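Local coordinates for melanin biosynthesis protein TyrA, putative (Shewanella oneidensis, PDB 2IIZ), which binds heme b and, as a member of the dye-decolorizing (DyP-type) peroxidase family, probably acts as a peroxidase, at residues A[8-20]-A[49-63]. Numbering follows the deposited sequence.
Sequences PREQLGVCAEGNL and YELTDQYSDSAFNGF
Leu-12 and Tyr-49 show how an N-terminal arm can pack across a helix end and a strand start in a ferredoxin-like DyP-peroxidase domain: residues 8-20, leading into strand 21-29, lie over the end of helix 34-54 and the start of strand 61-67. With chi1 at -60°, Leu-12 sets CG anti to its own carbonyl carbon, which brings the isobutyl end against Tyr-49 and Thr-52. Its CB lies 4.1 Å from Thr-52 OG1; CG meets Tyr-49 CE2 at 3.7 Å; CD2 touches that same CE2, while CD1 rests over one ring face, offset toward the rim, in a CH-pi contact, and packs against Thr-52 CG2. Two waters tie Tyr-49 OH to Arg-9 NH1 and, weakly, to Glu-10 O; the Arg-9 guanidinium itself pairs with Asp-305.

Within the type I turn from Gln-11 to Val-14, Gly-13 N makes a weak hydrogen bond to Gly-62 O. Farther on, Asn-19 presents both ends of its amide: OD1 accepts from Asn-61 ND2 and also from Arg-108, and ND2 donates to Ala-59 O. A leucine here would probably leave Asn-61 ND2 and Arg-108 NE without this acceptor, and Ala-59 O with just the weak bond from Asn-61 ND2 among the contacts of these two segments. The Asn-19 ND2 to Ala-59 O bond spans 2.8 Å, its donor 36° above the carbonyl plane.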
loop_
_atom_site.group_PDB
_atom_site.type_symbol
_atom_site.label_atom_id
_atom_site.label_comp_id
_atom_site.label_asym_id
_atom_site.label_seq_id
_atom_site.Cartn_x
_atom_site.Cartn_y
_atom_site.Cartn_z
ATOM N N PRO A 8 8.875 -9.527 33.389
ATOM C CA PRO A 8 9.110 -9.111 32.020
ATOM C C PRO A 8 7.795 -8.728 31.360
ATOM O O PRO A 8 6.751 -9.313 31.668
ATOM C CB PRO A 8 9.707 -10.358 31.354
ATOM C CG PRO A 8 9.892 -11.356 32.434
ATOM C CD PRO A 8 8.944 -10.988 33.515
ATOM N N ARG A 9 7.856 -7.750 30.467
ATOM C CA ARG A 9 6.680 -7.293 29.761
ATOM C C ARG A 9 6.795 -7.660 28.299
ATOM O O ARG A 9 7.723 -7.214 27.612
ATOM C CB ARG A 9 6.533 -5.784 29.891
ATOM C CG ARG A 9 6.277 -5.320 31.300
ATOM C CD ARG A 9 6.342 -3.801 31.372
ATOM N NE ARG A 9 7.716 -3.323 31.302
ATOM C CZ ARG A 9 8.074 -2.055 31.152
ATOM N NH1 ARG A 9 7.167 -1.087 31.045
ATOM N NH2 ARG A 9 9.365 -1.751 31.106
ATOM N N GLU A 10 5.852 -8.472 27.826
ATOM C CA GLU A 10 5.823 -8.829 26.422
ATOM C C GLU A 10 5.499 -7.590 25.594
ATOM O O GLU A 10 4.769 -6.698 26.049
ATOM C CB GLU A 10 4.797 -9.929 26.146
ATOM C CG GLU A 10 3.313 -9.477 26.072
ATOM C CD GLU A 10 2.615 -9.634 27.400
ATOM O OE1 GLU A 10 3.302 -9.507 28.433
ATOM O OE2 GLU A 10 1.391 -9.887 27.408
ATOM N N GLN A 11 6.047 -7.539 24.384
ATOM C CA GLN A 11 5.676 -6.503 23.436
ATOM C C GLN A 11 4.242 -6.724 23.024
ATOM O O GLN A 11 3.801 -7.860 22.830
ATOM C CB GLN A 11 6.590 -6.526 22.219
ATOM C CG GLN A 11 8.002 -6.120 22.561
ATOM C CD GLN A 11 8.881 -6.031 21.357
ATOM O OE1 GLN A 11 8.665 -5.198 20.489
ATOM N NE2 GLN A 11 9.884 -6.887 21.296
ATOM N N LEU A 12 3.511 -5.625 22.884
ATOM C CA LEU A 12 2.060 -5.688 22.812
ATOM C C LEU A 12 1.553 -6.187 21.472
ATOM O O LEU A 12 0.427 -6.673 21.386
ATOM C CB LEU A 12 1.462 -4.317 23.120
ATOM C CG LEU A 12 1.790 -3.734 24.493
ATOM C CD1 LEU A 12 1.110 -2.390 24.678
ATOM C CD2 LEU A 12 1.353 -4.700 25.594
ATOM N N GLY A 13 2.368 -6.077 20.430
ATOM C CA GLY A 13 1.910 -6.435 19.077
ATOM C C GLY A 13 1.971 -7.926 18.799
ATOM O O GLY A 13 1.504 -8.378 17.775
ATOM N N VAL A 14 2.550 -8.699 19.715
ATOM C CA VAL A 14 2.769 -10.121 19.463
ATOM C C VAL A 14 1.467 -10.867 19.495
ATOM O O VAL A 14 1.202 -11.698 18.612
ATOM C CB VAL A 14 3.687 -10.772 20.501
ATOM C CG1 VAL A 14 3.830 -12.266 20.200
ATOM C CG2 VAL A 14 5.072 -10.113 20.484
ATOM N N CYS A 15 0.670 -10.574 20.526
ATOM C CA CYS A 15 -0.625 -11.210 20.744
ATOM C C CYS A 15 -1.813 -10.319 20.355
ATOM O O CYS A 15 -2.962 -10.675 20.610
ATOM C CB CYS A 15 -0.776 -11.598 22.203
ATOM S SG CYS A 15 0.382 -12.825 22.799
ATOM N N ALA A 16 -1.556 -9.174 19.741
ATOM C CA ALA A 16 -2.636 -8.221 19.493
ATOM C C ALA A 16 -3.747 -8.856 18.684
ATOM O O ALA A 16 -3.496 -9.720 17.838
ATOM C CB ALA A 16 -2.110 -6.986 18.772
ATOM N N GLU A 17 -4.973 -8.424 18.949
ATOM C CA GLU A 17 -6.103 -8.753 18.084
ATOM C C GLU A 17 -5.877 -8.136 16.698
ATOM O O GLU A 17 -5.017 -7.258 16.515
ATOM C CB GLU A 17 -7.421 -8.241 18.677
ATOM C CG GLU A 17 -7.853 -8.910 19.981
ATOM C CD GLU A 17 -8.115 -10.406 19.829
ATOM O OE1 GLU A 17 -8.448 -10.832 18.695
ATOM O OE2 GLU A 17 -7.986 -11.154 20.841
ATOM N N GLY A 18 -6.643 -8.605 15.722
ATOM C CA GLY A 18 -6.466 -8.186 14.306
ATOM C C GLY A 18 -6.642 -6.701 14.063
ATOM O O GLY A 18 -7.249 -6.023 14.897
ATOM N N ASN A 19 -6.117 -6.216 12.924
ATOM C CA ASN A 19 -6.199 -4.799 12.505
ATOM C C ASN A 19 -6.437 -4.657 11.027
ATOM O O ASN A 19 -6.152 -5.573 10.257
ATOM C CB ASN A 19 -4.895 -4.036 12.793
ATOM C CG ASN A 19 -4.614 -3.889 14.282
ATOM O OD1 ASN A 19 -4.154 -4.823 14.927
ATOM N ND2 ASN A 19 -4.892 -2.729 14.821
ATOM N N LEU A 20 -6.946 -3.498 10.623
ATOM C CA LEU A 20 -7.189 -3.252 9.207
ATOM C C LEU A 20 -5.918 -3.131 8.350
ATOM O O LEU A 20 -5.975 -3.365 7.143
ATOM C CB LEU A 20 -8.035 -1.992 9.014
ATOM C CG LEU A 20 -9.416 -2.013 9.679
ATOM C CD1 LEU A 20 -10.169 -0.664 9.527
ATOM C CD2 LEU A 20 -10.252 -3.132 9.124
ATOM N N TYR A 49 5.856 0.504 21.941
ATOM C CA TYR A 49 5.009 0.184 23.099
ATOM C C TYR A 49 4.183 1.395 23.466
ATOM O O TYR A 49 2.963 1.341 23.518
ATOM C CB TYR A 49 5.917 -0.219 24.259
ATOM C CG TYR A 49 5.278 -0.797 25.489
ATOM C CD1 TYR A 49 4.839 0.020 26.525
ATOM C CD2 TYR A 49 5.132 -2.177 25.631
ATOM C CE1 TYR A 49 4.256 -0.529 27.681
ATOM C CE2 TYR A 49 4.555 -2.736 26.777
ATOM C CZ TYR A 49 4.120 -1.910 27.793
ATOM O OH TYR A 49 3.551 -2.482 28.909
ATOM N N GLU A 50 4.871 2.497 23.715
ATOM C CA GLU A 50 4.245 3.771 24.062
ATOM C C GLU A 50 3.138 4.210 23.076
ATOM O O GLU A 50 2.168 4.874 23.476
ATOM C CB GLU A 50 5.338 4.851 24.162
ATOM C CG GLU A 50 6.276 4.631 25.380
ATOM C CD GLU A 50 7.476 5.587 25.447
ATOM O OE1 GLU A 50 7.863 6.193 24.418
ATOM O OE2 GLU A 50 8.039 5.728 26.557
ATOM N N LEU A 51 3.293 3.835 21.803
ATOM C CA LEU A 51 2.361 4.224 20.729
ATOM C C LEU A 51 1.008 3.517 20.795
ATOM O O LEU A 51 0.014 3.993 20.202
ATOM C CB LEU A 51 2.990 3.948 19.356
ATOM C CG LEU A 51 4.124 4.872 18.925
ATOM C CD1 LEU A 51 4.751 4.354 17.667
ATOM C CD2 LEU A 51 3.601 6.248 18.693
ATOM N N THR A 52 0.982 2.388 21.503
ATOM C CA THR A 52 -0.255 1.686 21.789
ATOM C C THR A 52 -1.236 2.616 22.524
ATOM O O THR A 52 -2.399 2.758 22.131
ATOM C CB THR A 52 0.034 0.372 22.560
ATOM O OG1 THR A 52 0.682 -0.555 21.659
ATOM C CG2 THR A 52 -1.262 -0.283 23.033
ATOM N N ASP A 53 -0.758 3.258 23.581
ATOM C CA ASP A 53 -1.548 4.248 24.295
ATOM C C ASP A 53 -1.777 5.534 23.444
ATOM O O ASP A 53 -2.906 6.025 23.344
ATOM C CB ASP A 53 -0.872 4.597 25.613
ATOM C CG ASP A 53 -0.849 3.425 26.608
ATOM O OD1 ASP A 53 -1.874 2.731 26.790
ATOM O OD2 ASP A 53 0.210 3.198 27.225
ATOM N N GLN A 54 -0.726 6.082 22.839
ATOM C CA GLN A 54 -0.877 7.331 22.085
ATOM C C GLN A 54 -1.955 7.188 21.001
ATOM O O GLN A 54 -2.778 8.091 20.808
ATOM C CB GLN A 54 0.446 7.750 21.439
ATOM C CG GLN A 54 0.381 9.130 20.769
ATOM C CD GLN A 54 1.729 9.597 20.238
ATOM O OE1 GLN A 54 2.764 9.014 20.541
ATOM N NE2 GLN A 54 1.716 10.655 19.436
ATOM N N TYR A 55 -1.930 6.045 20.312
ATOM C CA TYR A 55 -2.847 5.776 19.206
ATOM C C TYR A 55 -3.808 4.656 19.583
ATOM O O TYR A 55 -4.003 3.715 18.828
ATOM C CB TYR A 55 -2.061 5.427 17.931
ATOM C CG TYR A 55 -1.179 6.567 17.416
ATOM C CD1 TYR A 55 -1.725 7.802 17.073
ATOM C CD2 TYR A 55 0.193 6.409 17.270
ATOM C CE1 TYR A 55 -0.918 8.857 16.598
ATOM C CE2 TYR A 55 1.001 7.456 16.795
ATOM C CZ TYR A 55 0.446 8.673 16.463
ATOM O OH TYR A 55 1.270 9.702 15.996
ATOM N N SER A 56 -4.406 4.761 20.764
ATOM C CA SER A 56 -5.395 3.772 21.220
ATOM C C SER A 56 -6.642 3.888 20.366
ATOM O O SER A 56 -7.309 2.900 20.058
ATOM C CB SER A 56 -5.762 3.989 22.685
ATOM O OG SER A 56 -6.387 5.247 22.877
ATOM N N ASP A 57 -6.932 5.113 19.977
ATOM C CA ASP A 57 -8.064 5.416 19.135
ATOM C C ASP A 57 -8.107 4.528 17.884
ATOM O O ASP A 57 -9.187 4.207 17.389
ATOM C CB ASP A 57 -8.022 6.907 18.747
ATOM C CG ASP A 57 -9.383 7.453 18.363
ATOM O OD1 ASP A 57 -10.339 6.648 18.278
ATOM O OD2 ASP A 57 -9.494 8.690 18.148
ATOM N N SER A 58 -6.938 4.129 17.379
ATOM C CA SER A 58 -6.858 3.318 16.154
ATOM C C SER A 58 -6.131 2.007 16.410
ATOM O O SER A 58 -5.491 1.467 15.515
ATOM C CB SER A 58 -6.146 4.109 15.061
ATOM O OG SER A 58 -4.763 4.258 15.342
ATOM N N ALA A 59 -6.240 1.513 17.640
ATOM C CA ALA A 59 -5.716 0.200 18.051
ATOM C C ALA A 59 -4.300 -0.105 17.567
ATOM O O ALA A 59 -4.020 -1.204 17.061
ATOM C CB ALA A 59 -6.673 -0.884 17.634
ATOM N N PHE A 60 -3.405 0.869 17.722
ATOM C CA PHE A 60 -2.044 0.705 17.235
ATOM C C PHE A 60 -1.345 -0.334 18.064
ATOM O O PHE A 60 -1.560 -0.422 19.281
ATOM C CB PHE A 60 -1.249 2.007 17.296
ATOM C CG PHE A 60 0.185 1.842 16.906
ATOM C CD1 PHE A 60 1.119 1.339 17.815
ATOM C CD2 PHE A 60 0.614 2.183 15.630
ATOM C CE1 PHE A 60 2.463 1.171 17.460
ATOM C CE2 PHE A 60 1.948 2.025 15.262
ATOM C CZ PHE A 60 2.878 1.514 16.184
ATOM N N ASN A 61 -0.497 -1.123 17.410
ATOM C CA ASN A 61 0.392 -2.023 18.135
ATOM C C ASN A 61 1.444 -2.574 17.201
ATOM O O ASN A 61 1.311 -2.451 15.983
ATOM C CB ASN A 61 -0.377 -3.168 18.753
ATOM C CG ASN A 61 -0.958 -4.064 17.720
ATOM O OD1 ASN A 61 -0.266 -4.938 17.164
ATOM N ND2 ASN A 61 -2.244 -3.865 17.436
ATOM N N GLY A 62 2.480 -3.175 17.792
ATOM C CA GLY A 62 3.701 -3.474 17.075
ATOM C C GLY A 62 4.740 -4.241 17.881
ATOM O O GLY A 62 4.641 -4.369 19.101
ATOM N N PHE A 63 5.740 -4.758 17.176
ATOM C CA PHE A 63 6.875 -5.350 17.824
ATOM C C PHE A 63 8.126 -5.267 16.971
ATOM O O PHE A 63 8.040 -5.139 15.756
ATOM C CB PHE A 63 6.573 -6.789 18.314
ATOM C CG PHE A 63 6.396 -7.812 17.232
ATOM C CD1 PHE A 63 7.479 -8.307 16.521
ATOM C CD2 PHE A 63 5.142 -8.307 16.940
ATOM C CE1 PHE A 63 7.303 -9.276 15.514
ATOM C CE2 PHE A 63 4.972 -9.260 15.949
ATOM C CZ PHE A 63 6.062 -9.739 15.240
HETATM O O HOH W 1 4.013 -1.038 31.361
HETATM O O HOH W 2 2.877 -5.426 28.437
#